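Local coordinates for cell wall binding protein cwp8 (Peptoclostridium difficile, PDB 5J6Q), which probably attaches to the bacterial cell surface through a module of three CWB2 repeats that together form its cell wall-binding region, at residues Glu427-Met431 with Asn527-Ala533; Leu63-Gln67 with Asn252-Glu256; Val490-Ala494 with Val505-Tyr509. The contacts are given in a common frame with arbitrary orientation. Residues are numbered along the deposited sequence.

Contacts 1 and 3 both lie in the CWB2 module, with centres about 17 Å apart and nearest atoms about 5 Å apart; contact 3 is nested in the loop that contact 1 closes. Helix 498-509 connects them: it carries residues 505-509 of contact 3, while its Arg498 touches Ala428 and hydrogen-bonds Asn527 of contact 1. Contact 2 comes earlier in the chain, on the opposite side of the chain's centre, with its centre about 48 Å from that of contact 1 and 58 Å from that of contact 3. Gln529 of contact 1 binds a sulfate, probably from the crystallisation liquor; a second sulfate lies about 5 Å from the Ala428 side chain.

Contact 1: residues Glu427-Met431 with Asn527-Ala533; sequences EADAM and NGQLVDA. With SO4 (sulfate ion), chain D.
Two repeats of the CWB2 module meet here, each carrying a parallel sheet flanked by helices in the toprim-like manner. In the second repeat a short helix begins at Glu427, with Met431 N bonded to Glu427 O at 3.0 Å. The partner from the third repeat opens with a 3-10 turn at 527-529 and enters helix 531-542 after Leu530. The CA atoms of Ala428 and Asn527 lie 6.8 Å apart, those of Met431 and Ala533 7.0 Å apart, and 297 Å² is buried.

Asn527 (chi1 m) points toward the helix, and its ND2 donates a hydrogen bond of 2.9 Å to OE2 of Glu427, whose chi1 is p and chi2 -122°, between wells. Arg498 takes the OD1 of Asn527. Leu530 N bonds Asn527 O at 2.8 Å, closing the 3-10 turn, and Val531 N follows to Gly528 O at 3.2 Å; Gly528 does not touch the helix. Gln529 faces a sulfate: its NE2 donates to O1 of the ion at 3.2 Å, and Arg294 of helix 294-305 holds the same ion. Leu530, rotamer mt, is the apolar centre. Its CD1 sits 3.5 Å from Ala428 CA and 4.0 Å from Ala428 CB, while its CB meets Met431 CE at 3.6 Å. Val531 and Asp532 direct their side chains onto helix 294-305. Helix 322-327 also covers Glu427 and Met431, so elements of all three repeats converge here. Ala533 turns back toward the first segment, where Met431 has chi1 t, chi2 p and chi3 p, and Ala533 CB rests 3.5 Å from Met431 CG.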
loop_
_atom_site.group_PDB
_atom_site.type_symbol
_atom_site.label_atom_id
_atom_site.label_comp_id
_atom_site.label_asym_id
_atom_site.label_seq_id
_atom_site.Cartn_x
_atom_site.Cartn_y
_atom_site.Cartn_z
ATOM N N GLU A 427 10.557 -33.055 11.829
ATOM C CA GLU A 427 10.270 -31.625 12.119
ATOM C C GLU A 427 9.099 -30.985 11.298
ATOM O O GLU A 427 8.406 -30.155 11.823
ATOM C CB GLU A 427 11.516 -30.778 11.960
ATOM C CG GLU A 427 12.043 -30.692 10.551
ATOM C CD GLU A 427 13.473 -31.181 10.455
ATOM O OE1 GLU A 427 14.173 -31.158 11.493
ATOM O OE2 GLU A 427 13.888 -31.602 9.344
ATOM N N ALA A 428 8.906 -31.368 10.072
ATOM C CA ALA A 428 7.842 -30.833 9.284
ATOM C C ALA A 428 6.457 -31.284 9.858
ATOM O O ALA A 428 5.534 -30.545 9.603
ATOM C CB ALA A 428 7.984 -31.335 7.888
ATOM N N ASP A 429 6.338 -32.502 10.571
ATOM C CA ASP A 429 5.071 -32.952 11.204
ATOM C C ASP A 429 4.940 -32.321 12.549
ATOM O O ASP A 429 3.821 -32.027 13.010
ATOM C CB ASP A 429 4.998 -34.479 11.469
ATOM C CG ASP A 429 4.768 -35.287 10.237
ATOM O OD1 ASP A 429 4.290 -34.707 9.196
ATOM O OD2 ASP A 429 5.042 -36.481 10.273
ATOM N N ALA A 430 6.082 -32.180 13.210
ATOM C CA ALA A 430 6.162 -31.667 14.564
ATOM C C ALA A 430 5.775 -30.234 14.688
ATOM O O ALA A 430 4.984 -29.935 15.574
ATOM C CB ALA A 430 7.565 -31.869 15.088
ATOM N N MET A 431 6.317 -29.331 13.823
ATOM C CA MET A 431 6.031 -27.911 13.793
ATOM C C MET A 431 4.547 -27.583 13.874
ATOM O O MET A 431 4.186 -26.530 14.314
ATOM C CB MET A 431 6.493 -27.391 12.472
ATOM C CG MET A 431 6.490 -25.979 12.434
ATOM S SD MET A 431 7.866 -25.371 13.474
ATOM C CE MET A 431 9.223 -26.225 12.680
ATOM N N ASN A 527 13.493 -27.995 4.662
ATOM C CA ASN A 527 13.041 -27.873 6.064
ATOM C C ASN A 527 13.577 -26.638 6.852
ATOM O O ASN A 527 12.871 -26.125 7.770
ATOM C CB ASN A 527 13.326 -29.182 6.770
ATOM C CG ASN A 527 12.340 -30.295 6.313
ATOM O OD1 ASN A 527 11.472 -30.077 5.434
ATOM N ND2 ASN A 527 12.368 -31.491 6.881
ATOM N N GLY A 528 14.754 -26.130 6.490
ATOM C CA GLY A 528 15.225 -24.909 7.104
ATOM C C GLY A 528 14.179 -23.798 6.992
ATOM O O GLY A 528 14.153 -22.892 7.844
ATOM N N GLN A 529 13.244 -23.877 5.963
ATOM C CA GLN A 529 12.244 -22.802 5.815
ATOM C C GLN A 529 11.107 -22.894 6.897
ATOM O O GLN A 529 10.223 -22.042 6.947
ATOM C CB GLN A 529 11.643 -22.837 4.389
ATOM C CG GLN A 529 12.681 -22.384 3.347
ATOM C CD GLN A 529 13.167 -20.991 3.590
ATOM O OE1 GLN A 529 12.422 -20.049 3.665
ATOM N NE2 GLN A 529 14.480 -20.852 3.621
ATOM N N LEU A 530 11.149 -23.918 7.717
ATOM C CA LEU A 530 10.191 -24.064 8.807
ATOM C C LEU A 530 10.543 -23.102 9.924
ATOM O O LEU A 530 9.783 -22.981 10.920
ATOM C CB LEU A 530 10.192 -25.509 9.323
ATOM C CG LEU A 530 9.427 -26.467 8.317
ATOM C CD1 LEU A 530 9.708 -27.869 8.925
ATOM C CD2 LEU A 530 7.864 -26.254 8.310
ATOM N N VAL A 531 11.659 -22.361 9.766
ATOM C CA VAL A 531 12.047 -21.466 10.877
ATOM C C VAL A 531 11.000 -20.390 11.148
ATOM O O VAL A 531 10.814 -19.994 12.290
ATOM C CB VAL A 531 13.416 -20.819 10.556
ATOM C CG1 VAL A 531 13.297 -20.017 9.244
ATOM C CG2 VAL A 531 13.852 -19.902 11.725
ATOM N N ASP A 532 10.293 -19.912 10.102
ATOM C CA ASP A 532 9.284 -18.873 10.343
ATOM C C ASP A 532 8.148 -19.419 11.290
ATOM O O ASP A 532 7.688 -18.743 12.210
ATOM C CB ASP A 532 8.705 -18.385 8.993
ATOM C CG ASP A 532 9.695 -17.504 8.204
ATOM O OD1 ASP A 532 10.736 -17.073 8.790
ATOM O OD2 ASP A 532 9.435 -17.242 7.054
ATOM N N ALA A 533 7.709 -20.608 10.994
ATOM C CA ALA A 533 6.724 -21.305 11.699
ATOM C C ALA A 533 7.187 -21.382 13.187
ATOM O O ALA A 533 6.419 -21.027 14.074
ATOM C CB ALA A 533 6.547 -22.694 11.113
HETATM S S SO4 D . 16.063 -16.831 4.579
HETATM O O1 SO4 D . 16.259 -18.251 4.161
HETATM O O2 SO4 D . 16.505 -15.963 3.627
HETATM O O3 SO4 D . 16.765 -16.533 5.751
HETATM O O4 SO4 D . 14.577 -16.588 4.825
#

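Contact 2: residues Leu63-Gln67 with Asn252-Glu256; sequences LTEGQ and NEKPE
Thr64 to Gln67 form a type II beta turn, closed by Gln67 N to Thr64 O at 2.9 Å; Gly66 (phi/psi 93/-34) takes the position that calls for glycine. In the partner segment, Asn252 has left-handed backbone angles (64/2), and the chain then runs extended through Pro255. CA atoms of Glu65 and Lys254 are 5.0 Å apart, those of Gly66 and Pro255 5.9 Å.

No hydrogen bond crosses. Glu65 (chi1 m) brings OE1 to 3.2 Å from Asn252 O, two acceptors, and 3.3 Å from Lys254 N at a poor angle; Lys254 N bonds Glu253 OE1 at 2.9 Å. Glu65 CG lies 4.0 Å from Lys254 CB, and Pro255 CD 3.5 Å from Gly66 N. The extended Lys254 side chain leads away to a salt bridge with Asp186.

This surface contact joins two domains: the turn feeding strand 68-75 of the N-terminal five-stranded sheet meets the hairpin loop between strands 242-249 and 256-262 of domain 3's four-stranded sheet, beside Asn184 in the link from strand 178-183 to 186-191.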
loop_
_atom_site.group_PDB
_atom_site.type_symbol
_atom_site.label_atom_id
_atom_site.label_comp_id
_atom_site.label_asym_id
_atom_site.label_seq_id
_atom_site.Cartn_x
_atom_site.Cartn_y
_atom_site.Cartn_z
ATOM N N LEU A 63 6.360 29.250 1.522
ATOM C CA LEU A 63 5.380 28.250 1.937
ATOM C C LEU A 63 5.881 27.372 3.128
ATOM O O LEU A 63 6.961 26.767 3.019
ATOM C CB LEU A 63 5.092 27.338 0.757
ATOM C CG LEU A 63 4.219 27.908 -0.283
ATOM C CD1 LEU A 63 4.116 26.832 -1.392
ATOM C CD2 LEU A 63 2.791 28.281 0.301
ATOM N N THR A 64 5.169 27.371 4.323
ATOM C CA THR A 64 5.662 26.426 5.349
ATOM C C THR A 64 5.102 24.979 5.093
ATOM O O THR A 64 4.288 24.770 4.182
ATOM C CB THR A 64 5.350 26.825 6.786
ATOM O OG1 THR A 64 3.951 27.076 6.926
ATOM C CG2 THR A 64 6.155 27.985 7.203
ATOM N N GLU A 65 5.574 23.963 5.898
ATOM C CA GLU A 65 5.149 22.563 5.777
ATOM C C GLU A 65 3.662 22.419 5.666
ATOM O O GLU A 65 2.935 22.954 6.497
ATOM C CB GLU A 65 5.636 21.746 6.979
ATOM C CG GLU A 65 7.154 21.661 7.052
ATOM C CD GLU A 65 7.639 21.556 8.481
ATOM O OE1 GLU A 65 8.205 20.485 8.824
ATOM O OE2 GLU A 65 7.444 22.541 9.258
ATOM N N GLY A 66 3.199 21.745 4.629
ATOM C CA GLY A 66 1.761 21.554 4.486
ATOM C C GLY A 66 1.060 22.609 3.646
ATOM O O GLY A 66 0.103 22.311 2.934
ATOM N N GLN A 67 1.545 23.860 3.714
ATOM C CA GLN A 67 0.933 24.970 2.955
ATOM C C GLN A 67 1.062 24.794 1.452
ATOM O O GLN A 67 2.030 24.224 0.939
ATOM C CB GLN A 67 1.586 26.304 3.377
ATOM C CG GLN A 67 1.163 26.732 4.785
ATOM C CD GLN A 67 1.494 28.194 5.023
ATOM O OE1 GLN A 67 2.616 28.673 4.716
ATOM N NE2 GLN A 67 0.529 28.936 5.561
ATOM N N ASN A 252 5.164 19.670 13.461
ATOM C CA ASN A 252 6.579 19.976 13.215
ATOM C C ASN A 252 7.146 19.121 12.089
ATOM O O ASN A 252 8.336 19.224 11.794
ATOM C CB ASN A 252 7.442 19.725 14.466
ATOM C CG ASN A 252 6.925 20.331 15.741
ATOM O OD1 ASN A 252 6.106 21.255 15.712
ATOM N ND2 ASN A 252 7.363 19.861 16.913
ATOM N N GLU A 253 6.320 18.269 11.465
ATOM C CA GLU A 253 6.831 17.426 10.395
ATOM C C GLU A 253 6.209 17.796 9.065
ATOM O O GLU A 253 5.067 18.254 9.004
ATOM C CB GLU A 253 6.564 15.946 10.713
ATOM C CG GLU A 253 7.100 15.003 9.649
ATOM C CD GLU A 253 8.604 15.111 9.475
ATOM O OE1 GLU A 253 9.046 15.585 8.409
ATOM O OE2 GLU A 253 9.338 14.722 10.403
ATOM N N LYS A 254 6.972 17.589 8.002
ATOM C CA LYS A 254 6.549 17.888 6.643
ATOM C C LYS A 254 5.582 16.789 6.205
ATOM O O LYS A 254 5.956 15.621 6.233
ATOM C CB LYS A 254 7.797 17.935 5.743
ATOM C CG LYS A 254 7.508 18.265 4.292
ATOM C CD LYS A 254 8.806 18.304 3.494
ATOM C CE LYS A 254 8.539 18.553 2.037
ATOM N NZ LYS A 254 9.586 17.954 1.175
ATOM N N PRO A 255 4.341 17.091 5.811
ATOM C CA PRO A 255 3.457 16.001 5.412
ATOM C C PRO A 255 3.963 15.280 4.182
ATOM O O PRO A 255 4.992 15.654 3.585
ATOM C CB PRO A 255 2.094 16.678 5.178
ATOM C CG PRO A 255 2.437 18.078 4.810
ATOM C CD PRO A 255 3.695 18.402 5.651
ATOM N N GLU A 256 3.221 14.245 3.796
ATOM C CA GLU A 256 3.572 13.474 2.628
ATOM C C GLU A 256 2.302 13.089 1.987
ATOM O O GLU A 256 1.381 12.669 2.661
ATOM C CB GLU A 256 4.442 12.225 3.012
ATOM C CG GLU A 256 4.408 11.128 1.973
ATOM C CD GLU A 256 5.241 9.893 2.374
ATOM O OE1 GLU A 256 5.276 9.546 3.578
ATOM O OE2 GLU A 256 5.863 9.280 1.466
#

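Contact 3: residues Val490-Ala494 with Val505-Tyr509; sequences VERLA and VINKY
A strand and the helix that follows it in sequence pack through one leucine and one ion pair. Strand 491-493 is an edge of the second repeat's parallel sheet, whose other strands are 444-447, 418-423 and 463-467; helix 498-509 then leads on to strand 516-519 of another sheet, so this is a step from one alpha/beta unit to the next, not a beta-alpha-beta crossover within one sheet. The short axes of 491-493 and 505-509 approach to 10.5 Å, with N-to-C directions 134° apart. Leu493 and Val505 have the nearest CA atoms, at 6.9 Å.

Leu493 points toward the helix with chi1 at -103°, between the usual wells, and chi2 p. This places CD2 3.6 Å from Val505 CA and 3.7 Å from Val505 CG2, with Tyr509 CE1 at 4.2 Å. CD1 lies 3.7 Å from CD of Lys508, so the lysine's aliphatic part covers the leucine. Val505 has chi1 t and Tyr509 chi1 m; the tyrosine ring meets Leu493 obliquely. Lys508 is all trans up to chi3, with chi4 at 128°, and stretches to Glu491. That residue is extended too, with chi1 and chi2 both t, and its OE2 forms a salt bridge with Lys508 NZ at 2.5 Å, a very short distance to be read with caution because Glu491 is poorly ordered. Glu465 of strand 463-467 adds a long, weak ion pair to Lys508.

The chemistry is thus layered: an apolar core buried at Leu493 and Val505, and a charge pair at the exposed margin.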
loop_
_atom_site.group_PDB
_atom_site.type_symbol
_atom_site.label_atom_id
_atom_site.label_comp_id
_atom_site.label_asym_id
_atom_site.label_seq_id
_atom_site.Cartn_x
_atom_site.Cartn_y
_atom_site.Cartn_z
ATOM N N VAL A 490 -2.682 -43.735 24.026
ATOM C CA VAL A 490 -1.960 -42.657 23.380
ATOM C C VAL A 490 -2.373 -42.567 21.927
ATOM O O VAL A 490 -2.157 -43.496 21.152
ATOM C CB VAL A 490 -0.434 -42.879 23.495
ATOM C CG1 VAL A 490 0.315 -41.803 22.720
ATOM C CG2 VAL A 490 -0.004 -42.861 24.956
ATOM N N GLU A 491 -2.992 -41.456 21.564
ATOM C CA GLU A 491 -3.397 -41.222 20.188
ATOM C C GLU A 491 -2.191 -40.744 19.363
ATOM O O GLU A 491 -1.250 -40.147 19.899
ATOM C CB GLU A 491 -4.521 -40.174 20.146
ATOM C CG GLU A 491 -5.141 -39.983 18.772
ATOM C CD GLU A 491 -6.292 -38.987 18.794
ATOM O OE1 GLU A 491 -6.593 -38.399 17.735
ATOM O OE2 GLU A 491 -6.897 -38.792 19.874
ATOM N N ARG A 492 -2.226 -41.036 18.069
ATOM C CA ARG A 492 -1.213 -40.647 17.116
ATOM C C ARG A 492 -1.890 -39.786 16.026
ATOM O O ARG A 492 -2.884 -40.206 15.455
ATOM C CB ARG A 492 -0.585 -41.921 16.517
ATOM C CG ARG A 492 0.211 -41.694 15.226
ATOM C CD ARG A 492 0.692 -43.031 14.620
ATOM N NE ARG A 492 1.458 -43.879 15.545
ATOM C CZ ARG A 492 2.790 -43.875 15.642
ATOM N NH1 ARG A 492 3.408 -44.701 16.479
ATOM N NH2 ARG A 492 3.515 -43.039 14.898
ATOM N N LEU A 493 -1.394 -38.584 15.793
ATOM C CA LEU A 493 -1.869 -37.699 14.719
ATOM C C LEU A 493 -0.798 -37.894 13.586
ATOM O O LEU A 493 0.342 -37.497 13.796
ATOM C CB LEU A 493 -1.925 -36.195 15.159
ATOM C CG LEU A 493 -3.309 -35.652 15.483
ATOM C CD1 LEU A 493 -4.052 -36.438 16.580
ATOM C CD2 LEU A 493 -3.128 -34.255 15.962
ATOM N N ALA A 494 -1.163 -38.468 12.425
ATOM C CA ALA A 494 -0.202 -38.744 11.390
ATOM C C ALA A 494 -0.862 -38.776 10.030
ATOM O O ALA A 494 -1.711 -39.621 9.807
ATOM C CB ALA A 494 0.451 -40.107 11.681
ATOM N N VAL A 505 -3.825 -31.863 13.028
ATOM C CA VAL A 505 -3.669 -31.079 14.264
ATOM C C VAL A 505 -4.779 -29.993 14.332
ATOM O O VAL A 505 -5.405 -29.769 15.414
ATOM C CB VAL A 505 -2.258 -30.423 14.192
ATOM C CG1 VAL A 505 -2.047 -29.353 15.319
ATOM C CG2 VAL A 505 -1.225 -31.498 14.377
ATOM N N ILE A 506 -4.990 -29.298 13.182
ATOM C CA ILE A 506 -5.992 -28.248 13.135
ATOM C C ILE A 506 -7.389 -28.869 13.420
ATOM O O ILE A 506 -8.171 -28.310 14.208
ATOM C CB ILE A 506 -5.990 -27.471 11.783
ATOM C CG1 ILE A 506 -4.750 -26.523 11.608
ATOM C CG2 ILE A 506 -7.277 -26.621 11.777
ATOM C CD1 ILE A 506 -4.300 -26.313 10.076
ATOM N N ASN A 507 -7.687 -30.066 12.837
ATOM C CA ASN A 507 -9.046 -30.635 13.049
ATOM C C ASN A 507 -9.258 -31.007 14.514
ATOM O O ASN A 507 -10.346 -30.902 15.046
ATOM C CB ASN A 507 -9.208 -31.868 12.219
ATOM C CG ASN A 507 -10.579 -32.569 12.225
ATOM O OD1 ASN A 507 -11.651 -31.984 11.966
ATOM N ND2 ASN A 507 -10.614 -33.853 12.424
ATOM N N LYS A 508 -8.222 -31.432 15.143
ATOM C CA LYS A 508 -8.366 -31.876 16.503
ATOM C C LYS A 508 -8.382 -30.788 17.547
ATOM O O LYS A 508 -9.180 -30.860 18.473
ATOM C CB LYS A 508 -7.245 -32.847 16.859
ATOM C CG LYS A 508 -7.441 -33.354 18.314
ATOM C CD LYS A 508 -6.400 -34.552 18.664
ATOM C CE LYS A 508 -6.576 -34.865 20.140
ATOM N NZ LYS A 508 -6.805 -36.304 20.349
ATOM N N TYR A 509 -7.574 -29.771 17.399
ATOM C CA TYR A 509 -7.523 -28.830 18.471
ATOM C C TYR A 509 -8.074 -27.444 18.280
ATOM O O TYR A 509 -8.012 -26.723 19.284
ATOM C CB TYR A 509 -6.056 -28.597 18.781
ATOM C CG TYR A 509 -5.362 -29.842 19.302
ATOM C CD1 TYR A 509 -4.333 -30.436 18.581
ATOM C CD2 TYR A 509 -5.683 -30.378 20.538
ATOM C CE1 TYR A 509 -3.628 -31.526 19.084
ATOM C CE2 TYR A 509 -4.970 -31.459 21.070
ATOM C CZ TYR A 509 -3.944 -32.020 20.341
ATOM O OH TYR A 509 -3.206 -33.034 20.865
#